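Local coordinates for protein polyisoprenyl-teichoic acid--peptidoglycan teichoic acid transferase TagV (Bacillus subtilis, PDB 6UF3) that is a cell-envelope transferase of the LytR-CpsA-Psr (LCP) family with a mixed alpha/beta fold, at residues R128-K132 and E141-Y146; S60-I64 and N235-F239; M40-S44 and K218-I224. All coordinates share one frame. Residue numbers count along the deposited sequence, not the author numbering.

Interaction 1 of 3, residues R128-K132 and E141-Y146; sequences RIYFK and EEALAY
Strand 129-131 crosses helix 141-146 at -69°, the short axes 9.6 Å apart at closest approach. The strand is extended, so that Ile129 and Phe131 point toward the helix while Tyr130 points away. Ile129 (chi1 m, chi2 t) is the first bump: its CD1 enters a hollow between Glu141 CG at 3.6 Å and Ala145 CB at 4.1 Å, one turn apart, and its CG2 rests 3.9 Å from Glu142 CG. Phe131 (chi1 m) fills the next hollow, its CZ lying 3.4 Å from Glu142 O and 4.2 Å from Ala145 CB, both near the plane of the ring. Tyr146 CD1 lies over one face of this ring, Phe131 CE1 is 4.0 Å from Tyr146 CB, and the rings meet obliquely, planes 50° apart. No hydrogen bond joins the segments; this is largely apolar strand-on-helix packing, to which the glutamates lend CG methylenes. Strand 129-131 pairs with strand 117-119, where Phe117 stacks on Phe131, and Ala143 and Leu144 turn the helix's other flank to helix 96-105.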
loop_
_atom_site.group_PDB
_atom_site.type_symbol
_atom_site.label_atom_id
_atom_site.label_comp_id
_atom_site.label_asym_id
_atom_site.label_seq_id
_atom_site.Cartn_x
_atom_site.Cartn_y
_atom_site.Cartn_z
ATOM N N ARG A 128 16.827 -20.729 -3.401
ATOM C CA ARG A 128 16.735 -19.674 -4.404
ATOM C C ARG A 128 15.372 -19.685 -5.090
ATOM O O ARG A 128 14.802 -20.746 -5.340
ATOM C CB ARG A 128 17.848 -19.823 -5.444
ATOM N N ILE A 129 14.859 -18.496 -5.394
ATOM C CA ILE A 129 13.567 -18.323 -6.051
ATOM C C ILE A 129 13.805 -17.600 -7.370
ATOM O O ILE A 129 14.260 -16.449 -7.376
ATOM C CB ILE A 129 12.579 -17.539 -5.172
ATOM C CG1 ILE A 129 12.308 -18.289 -3.868
ATOM C CG2 ILE A 129 11.280 -17.293 -5.923
ATOM C CD1 ILE A 129 11.386 -17.551 -2.924
ATOM N N TYR A 130 13.485 -18.266 -8.477
ATOM C CA TYR A 130 13.737 -17.743 -9.815
ATOM C C TYR A 130 12.453 -17.178 -10.412
ATOM O O TYR A 130 11.397 -17.816 -10.346
ATOM C CB TYR A 130 14.310 -18.836 -10.720
ATOM C CG TYR A 130 15.566 -19.478 -10.170
ATOM C CD1 TYR A 130 15.540 -20.759 -9.635
ATOM C CD2 TYR A 130 16.778 -18.802 -10.185
ATOM C CE1 TYR A 130 16.685 -21.348 -9.127
ATOM C CE2 TYR A 130 17.927 -19.378 -9.677
ATOM C CZ TYR A 130 17.876 -20.653 -9.151
ATOM O OH TYR A 130 19.017 -21.236 -8.647
ATOM N N PHE A 131 12.551 -15.984 -10.993
ATOM C CA PHE A 131 11.450 -15.314 -11.668
ATOM C C PHE A 131 11.834 -15.110 -13.124
ATOM O O PHE A 131 12.911 -14.573 -13.418
ATOM C CB PHE A 131 11.134 -13.955 -11.030
ATOM C CG PHE A 131 10.786 -14.021 -9.562
ATOM C CD1 PHE A 131 9.470 -14.164 -9.157
ATOM C CD2 PHE A 131 11.771 -13.909 -8.592
ATOM C CE1 PHE A 131 9.138 -14.210 -7.812
ATOM C CE2 PHE A 131 11.450 -13.955 -7.243
ATOM C CZ PHE A 131 10.131 -14.105 -6.851
ATOM N N LYS A 132 10.953 -15.530 -14.029
ATOM C CA LYS A 132 11.152 -15.380 -15.462
ATOM C C LYS A 132 10.217 -14.304 -15.995
ATOM O O LYS A 132 9.047 -14.242 -15.609
ATOM C CB LYS A 132 10.910 -16.704 -16.193
ATOM N N GLU A 141 5.456 -17.097 -0.329
ATOM C CA GLU A 141 6.904 -16.923 -0.231
ATOM C C GLU A 141 7.462 -16.239 -1.478
ATOM O O GLU A 141 8.275 -15.305 -1.393
ATOM C CB GLU A 141 7.557 -18.287 -0.003
ATOM C CG GLU A 141 9.021 -18.385 -0.362
ATOM C CD GLU A 141 9.517 -19.816 -0.312
ATOM O OE1 GLU A 141 10.602 -20.058 0.255
ATOM O OE2 GLU A 141 8.816 -20.708 -0.833
ATOM N N GLU A 142 7.010 -16.677 -2.654
ATOM C CA GLU A 142 7.475 -16.063 -3.891
ATOM C C GLU A 142 6.999 -14.620 -4.010
ATOM O O GLU A 142 7.750 -13.751 -4.469
ATOM C CB GLU A 142 6.998 -16.897 -5.087
ATOM C CG GLU A 142 7.599 -18.300 -5.113
ATOM C CD GLU A 142 6.888 -19.233 -6.074
ATOM O OE1 GLU A 142 7.507 -20.237 -6.472
ATOM O OE2 GLU A 142 5.720 -18.962 -6.426
ATOM N N ALA A 143 5.758 -14.345 -3.605
ATOM C CA ALA A 143 5.232 -12.989 -3.721
ATOM C C ALA A 143 5.960 -12.038 -2.780
ATOM O O ALA A 143 6.208 -10.876 -3.134
ATOM C CB ALA A 143 3.727 -12.981 -3.445
ATOM N N LEU A 144 6.331 -12.524 -1.591
ATOM C CA LEU A 144 7.132 -11.717 -0.669
ATOM C C LEU A 144 8.497 -11.408 -1.262
ATOM O O LEU A 144 8.952 -10.255 -1.230
ATOM C CB LEU A 144 7.284 -12.439 0.671
ATOM C CG LEU A 144 8.086 -11.659 1.722
ATOM C CD1 LEU A 144 7.350 -10.372 2.047
ATOM C CD2 LEU A 144 8.337 -12.480 2.984
ATOM N N ALA A 145 9.176 -12.430 -1.799
ATOM C CA ALA A 145 10.481 -12.190 -2.410
ATOM C C ALA A 145 10.368 -11.220 -3.581
ATOM O O ALA A 145 11.248 -10.376 -3.788
ATOM C CB ALA A 145 11.115 -13.508 -2.862
ATOM N N TYR A 146 9.290 -11.338 -4.361
ATOM C CA TYR A 146 9.028 -10.407 -5.452
ATOM C C TYR A 146 8.895 -8.978 -4.938
ATOM O O TYR A 146 9.454 -8.042 -5.525
ATOM C CB TYR A 146 7.755 -10.844 -6.184
ATOM C CG TYR A 146 7.467 -10.120 -7.479
ATOM C CD1 TYR A 146 8.200 -10.391 -8.623
ATOM C CD2 TYR A 146 6.446 -9.173 -7.555
ATOM C CE1 TYR A 146 7.928 -9.744 -9.814
ATOM C CE2 TYR A 146 6.168 -8.513 -8.744
ATOM C CZ TYR A 146 6.914 -8.806 -9.868
ATOM O OH TYR A 146 6.660 -8.167 -11.055
#

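Interaction 2 of 3, residues S60-I64 and N235-F239; sequences SKTKI and NTYYF
Lys63 dominates this surface contact, stretching its side chain along the ring of Tyr238 to the backbone of strand 236-239. Its chi1 is m (-58°) and chi2 to chi4 are all t, an almost fully extended chain, so that although its CA-to-CB bond points sideways the ammonium group reaches strand 236-239. Lys63 NZ makes a weak hydrogen bond of 3.0 Å to Tyr237 O, and Lys63 CE lies equally close to that oxygen, at 3.0 Å. The stronger partner of the charge is Asp48, which forms a salt bridge with NZ. Tyr238 (chi1 m, chi2 88°) offers one ring face to the lysine: Lys63 CG is 3.5 Å from Tyr238 CE2, and CE also lies over the ring. The contact is mainly aliphatic, since NZ stands 5.6 Å from the ring centroid, at most a weak cation-pi attraction. Both backbones are extended where they meet, at Thr62-Lys63 and Thr236-Phe239; their nearest CA atoms, those of Lys63 and Tyr238, are 6.8 Å apart, too far for strand pairing. The arrangement joins two antiparallel strand pairs: strand 62-63 pairs with strand 50-51, and strand 236-241 forms a beta hairpin with strand 226-231. Thr62 turns its side chain (chi1 t) away, yet its backbone C meets the ring edge, 4.1 Å from Tyr238 CE2. Thr236, with chi1 m, points toward Lys63, its CG2 4.3 Å from Lys63 CE. Tyr237 adopts chi1 t, its hydroxyl hydrogen-bonded to Asp228 and its ring edge-to-face with Tyr230.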
loop_
_atom_site.group_PDB
_atom_site.type_symbol
_atom_site.label_atom_id
_atom_site.label_comp_id
_atom_site.label_asym_id
_atom_site.label_seq_id
_atom_site.Cartn_x
_atom_site.Cartn_y
_atom_site.Cartn_z
ATOM N N SER A 60 12.589 18.608 12.669
ATOM C CA SER A 60 12.996 18.576 11.277
ATOM C C SER A 60 12.283 17.456 10.533
ATOM O O SER A 60 11.850 16.460 11.118
ATOM C CB SER A 60 14.503 18.371 11.172
ATOM O OG SER A 60 14.890 17.223 11.909
ATOM N N LYS A 61 12.173 17.628 9.219
ATOM C CA LYS A 61 11.592 16.602 8.372
ATOM C C LYS A 61 12.450 15.345 8.376
ATOM O O LYS A 61 13.670 15.394 8.529
ATOM C CB LYS A 61 11.449 17.116 6.941
ATOM C CG LYS A 61 10.379 18.167 6.757
ATOM C CD LYS A 61 10.477 18.773 5.367
ATOM C CE LYS A 61 9.280 19.646 5.060
ATOM N NZ LYS A 61 9.472 20.351 3.756
ATOM N N THR A 62 11.800 14.204 8.178
ATOM C CA THR A 62 12.502 12.938 8.110
ATOM C C THR A 62 11.814 12.080 7.062
ATOM O O THR A 62 10.894 12.528 6.377
ATOM C CB THR A 62 12.556 12.273 9.492
ATOM O OG1 THR A 62 13.449 11.158 9.455
ATOM C CG2 THR A 62 11.181 11.836 9.936
ATOM N N LYS A 63 12.280 10.845 6.913
ATOM C CA LYS A 63 11.680 9.954 5.930
ATOM C C LYS A 63 10.337 9.449 6.437
ATOM O O LYS A 63 10.176 9.178 7.621
ATOM C CB LYS A 63 12.601 8.772 5.651
ATOM C CG LYS A 63 13.954 9.141 5.149
ATOM C CD LYS A 63 14.769 7.895 4.921
ATOM C CE LYS A 63 16.190 8.246 4.598
ATOM N NZ LYS A 63 16.903 7.109 3.968
ATOM N N ILE A 64 9.366 9.304 5.528
ATOM C CA ILE A 64 8.028 8.943 5.988
ATOM C C ILE A 64 8.015 7.543 6.602
ATOM O O ILE A 64 7.202 7.258 7.491
ATOM C CB ILE A 64 7.001 9.083 4.847
ATOM C CG1 ILE A 64 5.582 8.984 5.412
ATOM C CG2 ILE A 64 7.250 8.058 3.734
ATOM C CD1 ILE A 64 4.497 9.484 4.458
ATOM N N ASN A 235 25.657 11.936 2.836
ATOM C CA ASN A 235 24.795 11.695 1.681
ATOM C C ASN A 235 23.609 10.808 2.052
ATOM O O ASN A 235 23.337 9.791 1.408
ATOM C CB ASN A 235 25.587 11.094 0.517
ATOM C CG ASN A 235 26.597 12.060 -0.059
ATOM O OD1 ASN A 235 26.275 13.210 -0.362
ATOM N ND2 ASN A 235 27.832 11.597 -0.215
ATOM N N THR A 236 22.901 11.199 3.109
ATOM C CA THR A 236 21.657 10.523 3.448
ATOM C C THR A 236 20.645 10.732 2.331
ATOM O O THR A 236 20.363 11.870 1.949
ATOM C CB THR A 236 21.100 11.060 4.766
ATOM O OG1 THR A 236 22.136 11.071 5.755
ATOM C CG2 THR A 236 19.936 10.203 5.244
ATOM N N TYR A 237 20.098 9.635 1.802
ATOM C CA TYR A 237 19.181 9.739 0.674
ATOM C C TYR A 237 17.770 10.066 1.143
ATOM O O TYR A 237 17.221 9.391 2.022
ATOM C CB TYR A 237 19.155 8.448 -0.149
ATOM C CG TYR A 237 18.074 8.481 -1.208
ATOM C CD1 TYR A 237 18.290 9.128 -2.417
ATOM C CD2 TYR A 237 16.830 7.888 -0.991
ATOM C CE1 TYR A 237 17.315 9.184 -3.382
ATOM C CE2 TYR A 237 15.834 7.947 -1.959
ATOM C CZ TYR A 237 16.088 8.600 -3.154
ATOM O OH TYR A 237 15.117 8.667 -4.132
ATOM N N TYR A 238 17.168 11.070 0.511
ATOM C CA TYR A 238 15.761 11.395 0.666
ATOM C C TYR A 238 15.113 11.518 -0.705
ATOM O O TYR A 238 15.770 11.844 -1.694
ATOM C CB TYR A 238 15.557 12.711 1.399
ATOM C CG TYR A 238 15.979 12.684 2.838
ATOM C CD1 TYR A 238 17.288 12.970 3.202
ATOM C CD2 TYR A 238 15.062 12.384 3.837
ATOM C CE1 TYR A 238 17.673 12.954 4.528
ATOM C CE2 TYR A 238 15.439 12.360 5.161
ATOM C CZ TYR A 238 16.741 12.645 5.499
ATOM O OH TYR A 238 17.113 12.624 6.822
ATOM N N PHE A 239 13.810 11.278 -0.750
ATOM C CA PHE A 239 13.005 11.616 -1.918
ATOM C C PHE A 239 12.240 12.891 -1.605
ATOM O O PHE A 239 11.339 12.889 -0.757
ATOM C CB PHE A 239 12.051 10.483 -2.282
ATOM C CG PHE A 239 11.299 10.723 -3.562
ATOM C CD1 PHE A 239 11.972 10.821 -4.764
ATOM C CD2 PHE A 239 9.918 10.836 -3.560
ATOM C CE1 PHE A 239 11.288 11.037 -5.954
ATOM C CE2 PHE A 239 9.220 11.048 -4.758
ATOM C CZ PHE A 239 9.908 11.141 -5.947
#

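Interaction 3 of 3, residues M40-S44 and K218-I224; sequences MKMLS and KIDTLSI
A salt bridge between Lys41 NZ and Asp220 OD2, 2.9 Å long, spans two neighbouring parallel strands. Lys41 reaches it with chi1 m, chi2 and chi3 t and a final turn to m at chi4, while Asp220 holds chi1 t. Beneath it the backbones pair in parallel register, Lys41 opposite Asp220 and Met42 opposite Thr221, with CA-CA distances of 4.5 and 4.8 Å. Asp220 N donates to Met40 O (3.1 Å), Met42 N to Asp220 O (3.0 Å) and Leu222 N to Met42 O (2.8 Å). The short axes diverge by 25°, and waters span the gaps at both ends: water 1 links Met40 N to Lys218 O, water 3 joins Ser44 N to Leu222 O, and water 2 joins Ser44 O to Ile224 N. On the face carrying Lys41, Leu43 (chi1 t, chi2 p) sets its CD1 4.1 Å from Leu222 CB and 3.6 Å from Ile224 CG1, under helix 243-257. On the other face Met42 CB packs 3.6 Å from Ile219 CG2, and Met42 continues onto helix 158-177. Residues 220-222 form an outermost strand of the central mixed sheet, and strand 39-44 pairs on its other side with the antiparallel strand 25-34; helices on both faces make this edge part of a three-layer alpha/beta/alpha sandwich.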
loop_
_atom_site.group_PDB
_atom_site.type_symbol
_atom_site.label_atom_id
_atom_site.label_comp_id
_atom_site.label_asym_id
_atom_site.label_seq_id
_atom_site.Cartn_x
_atom_site.Cartn_y
_atom_site.Cartn_z
ATOM N N MET A 40 -12.014 4.097 -8.395
ATOM C CA MET A 40 -10.870 4.005 -7.487
ATOM C C MET A 40 -9.696 4.828 -7.999
ATOM O O MET A 40 -9.469 4.939 -9.203
ATOM C CB MET A 40 -10.347 2.568 -7.330
ATOM C CG MET A 40 -11.227 1.597 -6.591
ATOM S SD MET A 40 -10.242 0.132 -6.172
ATOM C CE MET A 40 -11.556 -1.090 -6.078
ATOM N N LYS A 41 -8.903 5.346 -7.057
ATOM C CA LYS A 41 -7.609 5.941 -7.361
ATOM C C LYS A 41 -6.575 5.325 -6.431
ATOM O O LYS A 41 -6.923 4.830 -5.356
ATOM C CB LYS A 41 -7.627 7.466 -7.208
ATOM C CG LYS A 41 -8.703 8.110 -8.060
ATOM C CD LYS A 41 -8.494 9.612 -8.248
ATOM C CE LYS A 41 -9.656 10.224 -8.993
ATOM N NZ LYS A 41 -9.768 9.749 -10.403
ATOM N N MET A 42 -5.312 5.324 -6.869
ATOM C CA MET A 42 -4.244 4.664 -6.121
ATOM C C MET A 42 -2.964 5.482 -6.194
ATOM O O MET A 42 -2.637 6.038 -7.241
ATOM C CB MET A 42 -3.976 3.235 -6.647
ATOM C CG MET A 42 -2.885 2.488 -5.843
ATOM S SD MET A 42 -2.495 0.828 -6.432
ATOM C CE MET A 42 -4.084 0.021 -6.234
ATOM N N LEU A 43 -2.239 5.537 -5.070
ATOM C CA LEU A 43 -1.006 6.298 -4.970
ATOM C C LEU A 43 -0.056 5.583 -4.014
ATOM O O LEU A 43 -0.427 5.348 -2.866
ATOM C CB LEU A 43 -1.328 7.705 -4.461
ATOM C CG LEU A 43 -0.244 8.679 -4.021
ATOM C CD1 LEU A 43 0.438 9.291 -5.239
ATOM C CD2 LEU A 43 -0.875 9.739 -3.154
ATOM N N SER A 44 1.155 5.229 -4.467
ATOM C CA SER A 44 2.154 4.778 -3.496
ATOM C C SER A 44 2.996 5.957 -3.043
ATOM O O SER A 44 3.165 6.934 -3.768
ATOM C CB SER A 44 3.048 3.667 -4.060
ATOM O OG SER A 44 3.767 4.086 -5.205
ATOM N N LYS A 218 -8.803 0.047 -14.566
ATOM C CA LYS A 218 -9.646 1.227 -14.426
ATOM C C LYS A 218 -9.217 2.144 -13.294
ATOM O O LYS A 218 -9.721 3.269 -13.212
ATOM C CB LYS A 218 -11.102 0.813 -14.224
ATOM C CG LYS A 218 -11.729 0.254 -15.505
ATOM C CD LYS A 218 -13.095 -0.333 -15.244
ATOM C CE LYS A 218 -13.710 -0.873 -16.531
ATOM N NZ LYS A 218 -14.994 -1.551 -16.224
ATOM N N ILE A 219 -8.308 1.694 -12.431
ATOM C CA ILE A 219 -7.841 2.530 -11.329
ATOM C C ILE A 219 -7.043 3.697 -11.890
ATOM O O ILE A 219 -6.202 3.524 -12.781
ATOM C CB ILE A 219 -6.990 1.712 -10.348
ATOM C CG1 ILE A 219 -7.812 0.572 -9.762
ATOM C CG2 ILE A 219 -6.452 2.626 -9.232
ATOM C CD1 ILE A 219 -6.980 -0.479 -9.013
ATOM N N ASP A 220 -7.309 4.894 -11.373
ATOM C CA ASP A 220 -6.539 6.076 -11.750
ATOM C C ASP A 220 -5.303 6.109 -10.867
ATOM O O ASP A 220 -5.407 6.341 -9.657
ATOM C CB ASP A 220 -7.384 7.337 -11.583
ATOM C CG ASP A 220 -6.651 8.603 -12.014
ATOM O OD1 ASP A 220 -5.612 8.494 -12.711
ATOM O OD2 ASP A 220 -7.117 9.709 -11.644
ATOM N N THR A 221 -4.135 5.820 -11.430
ATOM C CA THR A 221 -2.936 5.725 -10.602
ATOM C C THR A 221 -2.198 7.056 -10.646
ATOM O O THR A 221 -1.761 7.499 -11.713
ATOM C CB THR A 221 -2.025 4.571 -11.028
ATOM O OG1 THR A 221 -2.755 3.338 -10.945
ATOM C CG2 THR A 221 -0.832 4.473 -10.082
ATOM N N LEU A 222 -2.069 7.682 -9.478
ATOM C CA LEU A 222 -1.386 8.955 -9.317
ATOM C C LEU A 222 0.034 8.706 -8.833
ATOM O O LEU A 222 0.394 7.598 -8.439
ATOM C CB LEU A 222 -2.130 9.856 -8.328
ATOM C CG LEU A 222 -3.638 10.005 -8.559
ATOM C CD1 LEU A 222 -4.221 11.003 -7.581
ATOM C CD2 LEU A 222 -3.956 10.427 -9.982
ATOM N N SER A 223 0.849 9.758 -8.876
ATOM C CA SER A 223 2.267 9.631 -8.567
ATOM C C SER A 223 2.718 10.786 -7.691
ATOM O O SER A 223 2.322 11.932 -7.914
ATOM C CB SER A 223 3.121 9.617 -9.846
ATOM O OG SER A 223 2.789 8.510 -10.662
ATOM N N ILE A 224 3.567 10.481 -6.711
ATOM C CA ILE A 224 4.334 11.512 -6.015
ATOM C C ILE A 224 5.632 11.681 -6.797
ATOM O O ILE A 224 6.556 10.875 -6.671
ATOM C CB ILE A 224 4.604 11.155 -4.553
ATOM C CG1 ILE A 224 3.296 10.889 -3.796
ATOM C CG2 ILE A 224 5.398 12.280 -3.890
ATOM C CD1 ILE A 224 2.412 12.106 -3.643
HETATM O O HOH W 1 -11.822 3.953 -11.426
HETATM O O HOH W 2 4.110 7.660 -6.195
HETATM O O HOH W 3 1.993 5.893 -7.209
#

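Interaction 3 lies nearest the middle of the chain, at the edge of the central sheet, while the other two lie further out. Interactions 2 and 3 touch, Phe239 CE2 coming within 3.3 Å of Ile224 O, though their centres are 24 Å apart. Their segments alternate along the chain: residues 40-44 and 60-64 meet 218-224 and 235-239 in the same order, so both contacts tie the C-terminal part back to early strands. Interaction 1 closes a short local loop nested within both, its centre 25 Å from that of interaction 3 and 30 Å from that of interaction 2; nearest atoms are about 13 and 18 Å away, respectively.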